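Local coordinates for protein Cog5 (Kluyveromyces lactis, PDB 4U6U) that forms part of the conserved oligomeric Golgi complex, a multisubunit tethering complex, where it pairs with Cog7 and is thought to act in tethering vesicles before fusion at the Golgi, at residues L177-A182 and E259-C264. The protein carries 7 engineered substitutions. Sequence-based numbering, arbitrary orientation.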
loop_
_atom_site.group_PDB
_atom_site.type_symbol
_atom_site.label_atom_id
_atom_site.label_comp_id
_atom_site.label_asym_id
_atom_site.label_seq_id
_atom_site.Cartn_x
_atom_site.Cartn_y
_atom_site.Cartn_z
ATOM N N LEU B 177 -27.583 -28.169 4.233
ATOM C CA LEU B 177 -26.691 -27.602 5.245
ATOM C C LEU B 177 -25.424 -26.998 4.645
ATOM O O LEU B 177 -24.995 -25.917 5.036
ATOM C CB LEU B 177 -26.321 -28.677 6.259
ATOM C CG LEU B 177 -27.562 -29.317 6.867
ATOM C CD1 LEU B 177 -27.181 -30.480 7.762
ATOM C CD2 LEU B 177 -28.335 -28.243 7.643
ATOM N N SER B 178 -24.809 -27.724 3.722
ATOM C CA SER B 178 -23.641 -27.226 3.006
ATOM C C SER B 178 -23.990 -25.992 2.175
ATOM O O SER B 178 -23.255 -25.006 2.156
ATOM C CB SER B 178 -23.057 -28.321 2.114
ATOM O OG SER B 178 -22.375 -29.278 2.905
ATOM N N LEU B 179 -25.127 -26.070 1.495
ATOM C CA LEU B 179 -25.630 -25.002 0.635
ATOM C C LEU B 179 -25.921 -23.725 1.446
ATOM O O LEU B 179 -25.995 -22.621 0.895
ATOM C CB LEU B 179 -26.869 -25.503 -0.110
ATOM C CG LEU B 179 -27.282 -24.880 -1.440
ATOM C CD1 LEU B 179 -26.103 -24.732 -2.350
ATOM C CD2 LEU B 179 -28.296 -25.799 -2.083
ATOM N N ASP B 180 -26.151 -23.899 2.745
ATOM C CA ASP B 180 -26.291 -22.780 3.678
ATOM C C ASP B 180 -24.930 -22.151 4.018
ATOM O O ASP B 180 -24.773 -20.933 3.949
ATOM C CB ASP B 180 -26.987 -23.239 4.961
ATOM C CG ASP B 180 -28.495 -23.370 4.798
ATOM O OD1 ASP B 180 -29.037 -22.845 3.799
ATOM O OD2 ASP B 180 -29.135 -24.002 5.668
ATOM N N ASP B 181 -23.953 -22.989 4.375
ATOM C CA ASP B 181 -22.582 -22.544 4.654
ATOM C C ASP B 181 -21.963 -21.791 3.493
ATOM O O ASP B 181 -21.064 -20.987 3.694
ATOM C CB ASP B 181 -21.681 -23.720 5.021
ATOM C CG ASP B 181 -21.976 -24.266 6.393
ATOM O OD1 ASP B 181 -22.491 -23.493 7.225
ATOM O OD2 ASP B 181 -21.703 -25.464 6.636
ATOM N N ALA B 182 -22.381 -22.108 2.275
ATOM C CA ALA B 182 -21.920 -21.373 1.102
ATOM C C ALA B 182 -22.490 -19.945 1.092
ATOM O O ALA B 182 -21.812 -18.987 0.708
ATOM C CB ALA B 182 -22.300 -22.106 -0.161
ATOM N N GLU B 259 -34.540 -29.173 -5.034
ATOM C CA GLU B 259 -35.426 -28.673 -3.995
ATOM C C GLU B 259 -34.664 -27.861 -2.941
ATOM O O GLU B 259 -35.034 -26.722 -2.641
ATOM C CB GLU B 259 -36.174 -29.838 -3.355
ATOM C CG GLU B 259 -37.165 -29.440 -2.298
ATOM C CD GLU B 259 -37.928 -30.629 -1.764
ATOM O OE1 GLU B 259 -38.143 -31.591 -2.539
ATOM O OE2 GLU B 259 -38.314 -30.601 -0.576
ATOM N N ALA B 260 -33.609 -28.447 -2.378
ATOM C CA ALA B 260 -32.795 -27.755 -1.378
ATOM C C ALA B 260 -32.207 -26.452 -1.938
ATOM O O ALA B 260 -31.968 -25.501 -1.184
ATOM C CB ALA B 260 -31.689 -28.659 -0.871
ATOM N N ILE B 261 -31.967 -26.425 -3.253
ATOM C CA ILE B 261 -31.432 -25.243 -3.934
ATOM C C ILE B 261 -32.396 -24.074 -3.941
ATOM O O ILE B 261 -32.017 -22.952 -3.596
ATOM C CB ILE B 261 -31.056 -25.527 -5.404
ATOM C CG1 ILE B 261 -29.705 -26.236 -5.481
ATOM C CG2 ILE B 261 -30.942 -24.228 -6.193
ATOM C CD1 ILE B 261 -29.137 -26.310 -6.891
ATOM N N SER B 262 -33.640 -24.327 -4.335
ATOM C CA SER B 262 -34.613 -23.246 -4.436
ATOM C C SER B 262 -34.970 -22.742 -3.045
ATOM O O SER B 262 -35.194 -21.547 -2.851
ATOM C CB SER B 262 -35.868 -23.705 -5.176
ATOM O OG SER B 262 -36.420 -24.861 -4.573
ATOM N N LYS B 263 -34.984 -23.663 -2.082
ATOM C CA LYS B 263 -35.258 -23.358 -0.675
ATOM C C LYS B 263 -34.146 -22.558 0.018
ATOM O O LYS B 263 -34.139 -22.428 1.243
ATOM C CB LYS B 263 -35.521 -24.662 0.087
ATOM C CG LYS B 263 -36.810 -25.361 -0.361
ATOM C CD LYS B 263 -37.348 -26.363 0.661
ATOM C CE LYS B 263 -38.540 -27.137 0.097
ATOM N NZ LYS B 263 -38.858 -28.374 0.868
ATOM N N CYS B 264 -33.231 -22.011 -0.779
ATOM C CA CYS B 264 -32.027 -21.338 -0.296
ATOM C C CYS B 264 -31.648 -20.230 -1.270
ATOM O O CYS B 264 -30.769 -19.420 -0.991
ATOM C CB CYS B 264 -30.863 -22.324 -0.136
ATOM S SG CYS B 264 -29.264 -21.618 0.444
#
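Leu-179 and Cys-264 meet where helices 175-192 and 254-265 pack side by side; the two short segments run in the same general direction and cross at -35°, with their axes 9.9 Å apart at closest approach. Both belong to the C-terminal helical bundle of Cog5, an all-helical fold of the kind found in tethering-complex subunits. Leu-179 gives the largest share of the buried surface, followed by Cys-264. Its CG lies anti to the backbone N (chi1 -155°), and the CD2 methyl of Leu-179 reaches the neighbouring helix. There CD2 sits 3.7 Å from CG1 of Ile-261, the two side chains crossing at a slant, and also touches the backbone at CA of Ile-261 and O of Ala-260. The CA-CB bond of Ile-261 points away from helix 175-192, yet CG1, anti to the carbonyl carbon (chi1 -79°), still meets CD2. Ile-281 of helix 277-284 touches both Leu-179 and Ile-261, and Leu-278 and Leu-282 pack further on Ile-261. Cys-264 points toward helix 175-192 and also packs on Met-183. Its SG is 4.3 Å from CG of Leu-179. The same sulfur lies 3.4 Å from O of Leu-179 and 3.6 Å from OD1 of the exposed Asp-180.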